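Local coordinates for malonyl CoA-acyl carrier protein transacylase (Synechocystis sp. PCC 6803 substr. Kazusa, PDB 4RR5), which transfers the malonyl group of malonyl-CoA to holo-acyl carrier protein, releasing CoA and supplying malonyl-ACP for fatty acid biosynthesis, at residues K111-V116 against Q197-T202; L128-Q133 against S153-V158; F208-V213 against T224-R229. All coordinates share one frame; numbering follows the deposited sequence.

Contact 1. Residues K111-V116 against Q197-T202; sequences KQRSEV and QSFAQT. With ACT (acetate ion), chain B.
The Phe199 ring has the start of Arg113 over one face: Arg113 CB stands 4.2 Å from the ring centroid, 28° off the normal, a CH-pi contact. At the edge, in plane, lies Gln112 CD, the amide turned 73° from the ring. Phe199 CB points toward helix 103-119, and CG, anti to the backbone N (chi1 173°), continues from it. Val116 CG2 packs on Phe199 CB, the side chains crossing at about a right angle. Gln112 runs extended past the ring and meets Thr202 tip to tip, NE2 donating to Thr202 OG1 at 3.0 Å, close to the amide plane. An alanine in place of Gln112 would probably leave Thr202 OG1 without this donor and open a gap beside the Phe199 ring. The helices are antiparallel; the axes of the two short segments approach to 10.3 Å. Arg113 NH1 bonds Gln60 OE1 and, at 3.1 Å, an acetate O at the guanidinium edge; NH2 bonds Gln237 OE1 and Ser88 OG, the active-site serine by similarity. The acetate, probably from the crystallisation liquor, is also bonded to Ser88 OG. A carboxylate held between Arg113 and Ser88 is consistent with malonyl binding through an arginine in this family.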
loop_
_atom_site.group_PDB
_atom_site.type_symbol
_atom_site.label_atom_id
_atom_site.label_comp_id
_atom_site.label_asym_id
_atom_site.label_seq_id
_atom_site.Cartn_x
_atom_site.Cartn_y
_atom_site.Cartn_z
ATOM N N LYS A 111 6.875 7.395 8.523
ATOM C CA LYS A 111 8.023 8.266 8.316
ATOM C C LYS A 111 9.317 7.486 8.427
ATOM O O LYS A 111 10.208 7.619 7.589
ATOM C CB LYS A 111 7.996 9.403 9.325
ATOM C CG LYS A 111 9.117 10.405 9.249
ATOM C CD LYS A 111 8.841 11.474 10.318
ATOM C CE LYS A 111 9.816 12.625 10.261
ATOM N NZ LYS A 111 11.153 12.184 10.714
ATOM N N GLN A 112 9.417 6.662 9.463
ATOM C CA GLN A 112 10.620 5.872 9.668
ATOM C C GLN A 112 10.723 4.804 8.595
ATOM O O GLN A 112 11.787 4.620 8.005
ATOM C CB GLN A 112 10.641 5.237 11.057
ATOM C CG GLN A 112 11.883 4.392 11.312
ATOM C CD GLN A 112 11.972 3.913 12.751
ATOM O OE1 GLN A 112 11.269 4.427 13.624
ATOM N NE2 GLN A 112 12.838 2.921 13.006
ATOM N N ARG A 113 9.608 4.126 8.332
ATOM C CA ARG A 113 9.569 3.059 7.342
ATOM C C ARG A 113 10.103 3.538 6.003
ATOM O O ARG A 113 10.925 2.859 5.369
ATOM C CB ARG A 113 8.146 2.541 7.168
ATOM C CG ARG A 113 8.027 1.395 6.198
ATOM C CD ARG A 113 6.623 1.347 5.637
ATOM N NE ARG A 113 6.266 0.032 5.118
ATOM C CZ ARG A 113 5.899 -0.198 3.861
ATOM N NH1 ARG A 113 5.834 0.798 2.992
ATOM N NH2 ARG A 113 5.577 -1.424 3.474
ATOM N N SER A 114 9.632 4.718 5.588
ATOM C CA SER A 114 9.960 5.278 4.282
ATOM C C SER A 114 11.393 5.798 4.240
ATOM O O SER A 114 12.003 5.850 3.166
ATOM C CB SER A 114 8.977 6.400 3.903
ATOM O OG SER A 114 9.057 7.510 4.792
ATOM N N GLU A 115 11.938 6.175 5.393
ATOM C CA GLU A 115 13.344 6.574 5.440
ATOM C C GLU A 115 14.266 5.380 5.239
ATOM O O GLU A 115 15.205 5.438 4.438
ATOM C CB GLU A 115 13.669 7.274 6.754
ATOM C CG GLU A 115 13.328 8.742 6.712
ATOM C CD GLU A 115 13.284 9.350 8.079
ATOM O OE1 GLU A 115 13.895 8.766 9.003
ATOM O OE2 GLU A 115 12.627 10.401 8.224
ATOM N N VAL A 116 13.990 4.317 5.991
ATOM C CA VAL A 116 14.663 3.038 5.863
ATOM C C VAL A 116 14.735 2.588 4.407
ATOM O O VAL A 116 15.817 2.316 3.893
ATOM C CB VAL A 116 13.932 1.945 6.692
ATOM C CG1 VAL A 116 14.363 0.559 6.260
ATOM C CG2 VAL A 116 14.135 2.154 8.196
ATOM N N GLN A 197 15.180 -4.950 9.916
ATOM C CA GLN A 197 15.355 -5.463 11.275
ATOM C C GLN A 197 15.564 -4.341 12.309
ATOM O O GLN A 197 15.219 -4.512 13.476
ATOM C CB GLN A 197 16.493 -6.498 11.315
ATOM C CG GLN A 197 17.836 -6.059 11.889
ATOM C CD GLN A 197 18.829 -7.232 11.959
ATOM O OE1 GLN A 197 18.430 -8.388 12.146
ATOM N NE2 GLN A 197 20.119 -6.937 11.784
ATOM N N SER A 198 16.067 -3.183 11.898
ATOM C CA SER A 198 16.113 -2.063 12.843
ATOM C C SER A 198 14.732 -1.415 13.060
ATOM O O SER A 198 14.367 -1.035 14.185
ATOM C CB SER A 198 17.106 -1.004 12.383
ATOM O OG SER A 198 17.365 -0.088 13.441
ATOM N N PHE A 199 13.981 -1.282 11.971
ATOM C CA PHE A 199 12.618 -0.761 12.005
ATOM C C PHE A 199 11.696 -1.678 12.816
ATOM O O PHE A 199 10.789 -1.205 13.504
ATOM C CB PHE A 199 12.098 -0.583 10.566
ATOM C CG PHE A 199 10.644 -0.203 10.471
ATOM C CD1 PHE A 199 10.180 0.990 11.011
ATOM C CD2 PHE A 199 9.742 -1.037 9.819
ATOM C CE1 PHE A 199 8.835 1.342 10.916
ATOM C CE2 PHE A 199 8.408 -0.694 9.715
ATOM C CZ PHE A 199 7.948 0.504 10.267
ATOM N N ALA A 200 11.944 -2.986 12.738
ATOM C CA ALA A 200 11.188 -3.980 13.511
ATOM C C ALA A 200 11.361 -3.801 15.013
ATOM O O ALA A 200 10.414 -3.984 15.773
ATOM C CB ALA A 200 11.596 -5.391 13.113
ATOM N N GLN A 201 12.581 -3.477 15.433
ATOM C CA GLN A 201 12.839 -3.117 16.822
ATOM C C GLN A 201 11.885 -1.986 17.233
ATOM O O GLN A 201 11.200 -2.083 18.246
ATOM C CB GLN A 201 14.312 -2.716 17.023
ATOM C CG GLN A 201 15.227 -3.886 17.441
ATOM C CD GLN A 201 16.719 -3.667 17.124
ATOM O OE1 GLN A 201 17.181 -2.535 16.955
ATOM N NE2 GLN A 201 17.472 -4.765 17.043
ATOM N N THR A 202 11.819 -0.933 16.422
ATOM C CA THR A 202 10.862 0.157 16.637
ATOM C C THR A 202 9.398 -0.316 16.684
ATOM O O THR A 202 8.614 0.101 17.555
ATOM C CB THR A 202 11.005 1.231 15.531
ATOM O OG1 THR A 202 12.188 2.009 15.763
ATOM C CG2 THR A 202 9.776 2.146 15.482
HETATM C C ACT B . 6.672 0.289 -0.985
HETATM O O ACT B . 5.799 0.405 -0.073
HETATM O OXT ACT B . 7.308 1.327 -1.306
HETATM C CH3 ACT B . 6.961 -1.015 -1.687
#

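Contact 2. Residues L128-Q133 against S153-V158; sequences LMKFDQ and SPEQVV
Leu128 and Val157 form an antiparallel hydrogen-bonded pair, Leu128 N giving to Val157 O at 2.9 Å and Val157 N to Leu128 O at 3.2 Å, Met129 and Gln156 follow as a non-hydrogen-bonded pair, and past the strand end Lys130 N still bonds Glu155 O at 2.6 Å.

On the face bearing Leu128 and Val157, Leu128 CB and CD1 touch Val157 CG2. Phe131 completes this patch from the loop. Its CG sits in the crowded position between backbone N and carbonyl carbon (chi1 55°), and the ring reaches back across Val157 at about a right angle, CZ 3.5 Å from Val157 CG1. Leu136 of helix 133-140 packs on all three side chains. The Lys130 chain is bent (chi2 84°, chi4 69°) and lies alongside Glu155, both pointing the same way; Lys130 CE comes to 3.2 Å from Glu155 OE1, and Lys130 NZ forms a salt bridge with Glu155 OE2 at 3.4 Å. That OE2 also forms a salt bridge with Arg274 NH1, its stronger partner, so the carboxylate is shared between two positive charges that would probably stabilise its ionised form. Met129 CE rests 3.7 Å from Glu155 OE1.

A type I turn from Ser153 to Gln156, closed by Gln156 N to Ser153 O at 2.7 Å, joins strand 146-153 to strand 156-161 and presents Glu155 O to Lys130. The two strands make a tight beta hairpin, and strand 124-129 pairs with its 156-161 arm within the mixed sheet of the smaller, ferredoxin-like subdomain of FabD-type transacylases, with helix 133-140 packed on the Leu128 and Val157 face.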
loop_
_atom_site.group_PDB
_atom_site.type_symbol
_atom_site.label_atom_id
_atom_site.label_comp_id
_atom_site.label_asym_id
_atom_site.label_seq_id
_atom_site.Cartn_x
_atom_site.Cartn_y
_atom_site.Cartn_z
ATOM N N LEU A 128 5.210 -6.862 -14.320
ATOM C CA LEU A 128 5.010 -7.692 -15.491
ATOM C C LEU A 128 3.530 -7.810 -15.743
ATOM O O LEU A 128 2.780 -8.229 -14.868
ATOM C CB LEU A 128 5.639 -9.076 -15.300
ATOM C CG LEU A 128 7.159 -9.109 -15.166
ATOM C CD1 LEU A 128 7.632 -10.422 -14.584
ATOM C CD2 LEU A 128 7.776 -8.903 -16.516
ATOM N N MET A 129 3.095 -7.406 -16.927
ATOM C CA MET A 129 1.679 -7.478 -17.226
ATOM C C MET A 129 1.492 -8.474 -18.353
ATOM O O MET A 129 2.174 -8.396 -19.371
ATOM C CB MET A 129 1.103 -6.101 -17.593
ATOM C CG MET A 129 -0.273 -6.203 -18.270
ATOM S SD MET A 129 -1.286 -4.705 -18.418
ATOM C CE MET A 129 -2.841 -5.430 -18.967
ATOM N N LYS A 130 0.584 -9.420 -18.134
ATOM C CA LYS A 130 0.253 -10.444 -19.114
ATOM C C LYS A 130 1.465 -11.323 -19.445
ATOM O O LYS A 130 2.065 -11.198 -20.514
ATOM C CB LYS A 130 -0.309 -9.800 -20.388
ATOM C CG LYS A 130 -1.736 -10.211 -20.715
ATOM C CD LYS A 130 -2.740 -9.375 -19.951
ATOM C CE LYS A 130 -4.144 -9.927 -20.112
ATOM N NZ LYS A 130 -4.302 -11.236 -19.417
ATOM N N PHE A 131 1.807 -12.222 -18.526
ATOM C CA PHE A 131 3.016 -13.028 -18.658
ATOM C C PHE A 131 2.739 -14.518 -18.695
ATOM O O PHE A 131 1.674 -14.982 -18.307
ATOM C CB PHE A 131 3.995 -12.724 -17.509
ATOM C CG PHE A 131 3.399 -12.885 -16.153
ATOM C CD1 PHE A 131 2.767 -11.822 -15.533
ATOM C CD2 PHE A 131 3.454 -14.108 -15.500
ATOM C CE1 PHE A 131 2.201 -11.973 -14.287
ATOM C CE2 PHE A 131 2.892 -14.269 -14.252
ATOM C CZ PHE A 131 2.263 -13.202 -13.643
ATOM N N ASP A 132 3.723 -15.267 -19.163
ATOM C CA ASP A 132 3.656 -16.710 -19.093
ATOM C C ASP A 132 3.934 -17.137 -17.663
ATOM O O ASP A 132 5.085 -17.105 -17.224
ATOM C CB ASP A 132 4.661 -17.343 -20.054
ATOM C CG ASP A 132 4.275 -18.746 -20.450
ATOM O OD1 ASP A 132 3.274 -18.889 -21.179
ATOM O OD2 ASP A 132 4.964 -19.699 -20.033
ATOM N N GLN A 133 2.878 -17.518 -16.941
ATOM C CA GLN A 133 3.010 -17.919 -15.540
ATOM C C GLN A 133 4.004 -19.077 -15.389
ATOM O O GLN A 133 4.747 -19.155 -14.408
ATOM C CB GLN A 133 1.649 -18.301 -14.961
ATOM C CG GLN A 133 0.543 -17.313 -15.293
ATOM C CD GLN A 133 -0.753 -17.594 -14.531
ATOM O OE1 GLN A 133 -0.741 -18.212 -13.464
ATOM N NE2 GLN A 133 -1.877 -17.138 -15.082
ATOM N N SER A 153 -2.609 -9.274 -9.637
ATOM C CA SER A 153 -3.752 -9.841 -10.353
ATOM C C SER A 153 -3.218 -10.975 -11.207
ATOM O O SER A 153 -2.016 -11.023 -11.469
ATOM C CB SER A 153 -4.468 -8.785 -11.218
ATOM O OG SER A 153 -3.706 -8.406 -12.355
ATOM N N PRO A 154 -4.093 -11.903 -11.629
ATOM C CA PRO A 154 -3.663 -12.976 -12.535
ATOM C C PRO A 154 -2.814 -12.482 -13.714
ATOM O O PRO A 154 -1.918 -13.182 -14.192
ATOM C CB PRO A 154 -4.990 -13.561 -13.009
ATOM C CG PRO A 154 -5.881 -13.417 -11.803
ATOM C CD PRO A 154 -5.459 -12.134 -11.122
ATOM N N GLU A 155 -3.073 -11.260 -14.152
ATOM C CA GLU A 155 -2.357 -10.688 -15.277
ATOM C C GLU A 155 -1.076 -9.978 -14.851
ATOM O O GLU A 155 -0.233 -9.647 -15.692
ATOM C CB GLU A 155 -3.253 -9.697 -16.026
ATOM C CG GLU A 155 -4.699 -10.135 -16.182
ATOM C CD GLU A 155 -5.457 -9.237 -17.135
ATOM O OE1 GLU A 155 -4.908 -8.173 -17.501
ATOM O OE2 GLU A 155 -6.594 -9.589 -17.524
ATOM N N GLN A 156 -0.926 -9.728 -13.554
ATOM C CA GLN A 156 0.137 -8.832 -13.113
ATOM C C GLN A 156 0.845 -9.199 -11.808
ATOM O O GLN A 156 0.207 -9.467 -10.777
ATOM C CB GLN A 156 -0.403 -7.415 -12.964
ATOM C CG GLN A 156 0.689 -6.471 -12.541
ATOM C CD GLN A 156 0.171 -5.112 -12.192
ATOM O OE1 GLN A 156 -0.836 -4.657 -12.751
ATOM N NE2 GLN A 156 0.849 -4.445 -11.257
ATOM N N VAL A 157 2.176 -9.178 -11.871
ATOM C CA VAL A 157 3.011 -9.291 -10.690
ATOM C C VAL A 157 4.083 -8.229 -10.701
ATOM O O VAL A 157 4.271 -7.526 -11.685
ATOM C CB VAL A 157 3.709 -10.654 -10.588
ATOM C CG1 VAL A 157 2.677 -11.790 -10.508
ATOM C CG2 VAL A 157 4.699 -10.828 -11.751
ATOM N N VAL A 158 4.790 -8.131 -9.588
ATOM C CA VAL A 158 5.988 -7.323 -9.503
ATOM C C VAL A 158 7.115 -8.182 -8.962
ATOM O O VAL A 158 6.960 -8.828 -7.935
ATOM C CB VAL A 158 5.773 -6.110 -8.609
ATOM C CG1 VAL A 158 7.106 -5.503 -8.207
ATOM C CG2 VAL A 158 4.879 -5.096 -9.326
#

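Contact 3. Residues F208-V213 against T224-R229; sequences FNDATV and TQNGDR
Phe208 meets Gly227 at its carbonyl: CB stands 3.4 Å from Gly227 O, and CD2 also lies near that oxygen. The ring then leads away from residues 224-229 to pack on Phe101, edge to face, and on Lys231 and Leu234 of helix 227-235. Asn209 brings its backbone O to 3.5 Å from Gly227 CA, while its side chain turns away and bonds Gly99 O through ND2. A side chain on Gly227 would point toward these residues, where a CB would clash with Phe208 O and Asn209 O; the bare glycine permits the close approach.

Asp210 supplies the polar link to the helix start. Its CG is anti to the carbonyl carbon (chi1 -63°), and OD1 accepts from Gly227 N at 2.7 Å through its anti lone pair, with an N-H...O angle of 164°. This carboxylate therefore grips the first helical residue just past the N-cap, where the helix dipole would probably favour its negative charge. The cap itself is Asn226, whose OD1 accepts from Arg229 N at 2.9 Å and, weakly, from Asp228 N.

Ala211 is engaged through both its N-H and its C=O. Its N gives to Gln225 O at 2.8 Å, and its O accepts from Gln225 NE2 in a bond modelled so short that its length is doubtful. The Gln225 side chain is extended, and its CG is 3.4 Å from Val213 O. Ala211 CB packs on Gln225 CB.

The loop 208-213, running between helix 193-204 and strand 215-217, is also held by backbone bonds between Asn209 and Val100 and between Thr212 and Ala98, and so lies between the 98-101 region and the start of helix 227-235.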
loop_
_atom_site.group_PDB
_atom_site.type_symbol
_atom_site.label_atom_id
_atom_site.label_comp_id
_atom_site.label_asym_id
_atom_site.label_seq_id
_atom_site.Cartn_x
_atom_site.Cartn_y
_atom_site.Cartn_z
ATOM N N PHE A 208 -0.132 -2.339 19.901
ATOM C CA PHE A 208 -1.179 -2.388 18.890
ATOM C C PHE A 208 -2.535 -2.738 19.512
ATOM O O PHE A 208 -2.668 -3.784 20.156
ATOM C CB PHE A 208 -0.836 -3.415 17.810
ATOM C CG PHE A 208 0.011 -2.875 16.698
ATOM C CD1 PHE A 208 0.867 -1.807 16.910
ATOM C CD2 PHE A 208 -0.055 -3.438 15.431
ATOM C CE1 PHE A 208 1.653 -1.318 15.890
ATOM C CE2 PHE A 208 0.726 -2.940 14.389
ATOM C CZ PHE A 208 1.583 -1.875 14.622
ATOM N N ASN A 209 -3.539 -1.882 19.330
ATOM C CA ASN A 209 -4.893 -2.244 19.745
ATOM C C ASN A 209 -5.446 -3.307 18.816
ATOM O O ASN A 209 -4.995 -3.459 17.682
ATOM C CB ASN A 209 -5.855 -1.041 19.742
ATOM C CG ASN A 209 -5.311 0.158 20.490
ATOM O OD1 ASN A 209 -4.658 0.020 21.524
ATOM N ND2 ASN A 209 -5.560 1.350 19.951
ATOM N N ASP A 210 -6.438 -4.038 19.286
ATOM C CA ASP A 210 -7.139 -4.942 18.405
ATOM C C ASP A 210 -7.939 -4.082 17.426
ATOM O O ASP A 210 -8.250 -2.918 17.701
ATOM C CB ASP A 210 -8.026 -5.909 19.202
ATOM C CG ASP A 210 -7.212 -6.823 20.134
ATOM O OD1 ASP A 210 -6.084 -7.223 19.755
ATOM O OD2 ASP A 210 -7.694 -7.138 21.248
ATOM N N ALA A 211 -8.247 -4.648 16.271
ATOM C CA ALA A 211 -8.926 -3.907 15.234
ATOM C C ALA A 211 -10.434 -3.989 15.406
ATOM O O ALA A 211 -10.985 -5.031 15.764
ATOM C CB ALA A 211 -8.519 -4.415 13.852
ATOM N N THR A 212 -11.084 -2.868 15.116
ATOM C CA THR A 212 -12.526 -2.729 15.200
ATOM C C THR A 212 -13.234 -3.360 13.995
ATOM O O THR A 212 -14.454 -3.528 14.005
ATOM C CB THR A 212 -12.881 -1.258 15.304
ATOM O OG1 THR A 212 -12.531 -0.627 14.077
ATOM C CG2 THR A 212 -12.051 -0.618 16.376
ATOM N N VAL A 213 -12.467 -3.681 12.951
ATOM C CA VAL A 213 -12.951 -4.491 11.826
ATOM C C VAL A 213 -11.830 -5.434 11.351
ATOM O O VAL A 213 -10.658 -5.264 11.718
ATOM C CB VAL A 213 -13.447 -3.623 10.643
ATOM C CG1 VAL A 213 -14.688 -2.859 11.020
ATOM C CG2 VAL A 213 -12.383 -2.677 10.190
ATOM N N THR A 224 -8.167 -10.998 10.175
ATOM C CA THR A 224 -8.025 -11.077 11.627
ATOM C C THR A 224 -8.140 -9.707 12.277
ATOM O O THR A 224 -8.081 -8.692 11.605
ATOM C CB THR A 224 -6.696 -11.694 12.072
ATOM O OG1 THR A 224 -6.621 -11.627 13.505
ATOM C CG2 THR A 224 -5.529 -10.934 11.498
ATOM N N GLN A 225 -8.301 -9.685 13.593
ATOM C CA GLN A 225 -8.434 -8.426 14.310
ATOM C C GLN A 225 -7.550 -8.353 15.526
ATOM O O GLN A 225 -7.551 -7.347 16.232
ATOM C CB GLN A 225 -9.873 -8.205 14.729
ATOM C CG GLN A 225 -10.799 -8.106 13.566
ATOM C CD GLN A 225 -12.203 -7.797 13.992
ATOM O OE1 GLN A 225 -13.159 -8.311 13.415
ATOM N NE2 GLN A 225 -12.343 -6.945 15.002
ATOM N N ASN A 226 -6.803 -9.425 15.777
ATOM C CA ASN A 226 -5.876 -9.452 16.900
ATOM C C ASN A 226 -4.687 -8.494 16.693
ATOM O O ASN A 226 -3.970 -8.567 15.683
ATOM C CB ASN A 226 -5.379 -10.881 17.140
ATOM C CG ASN A 226 -4.417 -10.966 18.301
ATOM O OD1 ASN A 226 -3.204 -11.116 18.119
ATOM N ND2 ASN A 226 -4.951 -10.854 19.512
ATOM N N GLY A 227 -4.496 -7.593 17.655
ATOM C CA GLY A 227 -3.477 -6.569 17.552
ATOM C C GLY A 227 -2.090 -7.142 17.379
ATOM O O GLY A 227 -1.260 -6.604 16.648
ATOM N N ASP A 228 -1.832 -8.259 18.038
ATOM C CA ASP A 228 -0.479 -8.799 18.063
ATOM C C ASP A 228 -0.165 -9.626 16.820
ATOM O O ASP A 228 0.973 -9.645 16.347
ATOM C CB ASP A 228 -0.275 -9.622 19.333
ATOM C CG ASP A 228 -0.083 -8.750 20.550
ATOM O OD1 ASP A 228 0.556 -7.682 20.425
ATOM O OD2 ASP A 228 -0.600 -9.118 21.623
ATOM N N ARG A 229 -1.171 -10.305 16.293
ATOM C CA ARG A 229 -0.982 -11.030 15.055
ATOM C C ARG A 229 -0.756 -10.014 13.923
ATOM O O ARG A 229 0.102 -10.226 13.056
ATOM C CB ARG A 229 -2.176 -11.942 14.767
ATOM C CG ARG A 229 -2.070 -12.728 13.446
ATOM C CD ARG A 229 -0.841 -13.669 13.366
ATOM N NE ARG A 229 -0.851 -14.414 12.106
ATOM C CZ ARG A 229 0.154 -14.452 11.232
ATOM N NH1 ARG A 229 1.290 -13.812 11.473
ATOM N NH2 ARG A 229 0.022 -15.143 10.111
#

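How the contacts relate
Contact 1 borders the active site through Arg113, whose side chain comes within about 3 Å of that of Ser88 and about 4 Å of that of His188, the active-site residues by similarity. Contact 2 is more remote, Val157 about 11 Å from His188 and Gln156 about 12 Å from Ser88 between side chains, and contact 3 lies away from these sites. Helix 103-119 of contact 1 is followed in the chain by strand 124-129 of contact 2, yet the centres of contacts 1 and 2 are about 30 Å apart. Contact 3 comes after both, its first segment following helix 193-204; the nearest atoms of contacts 1 and 3 are about 7 Å apart. The centres of contacts 2 and 3 are about 32 Å apart.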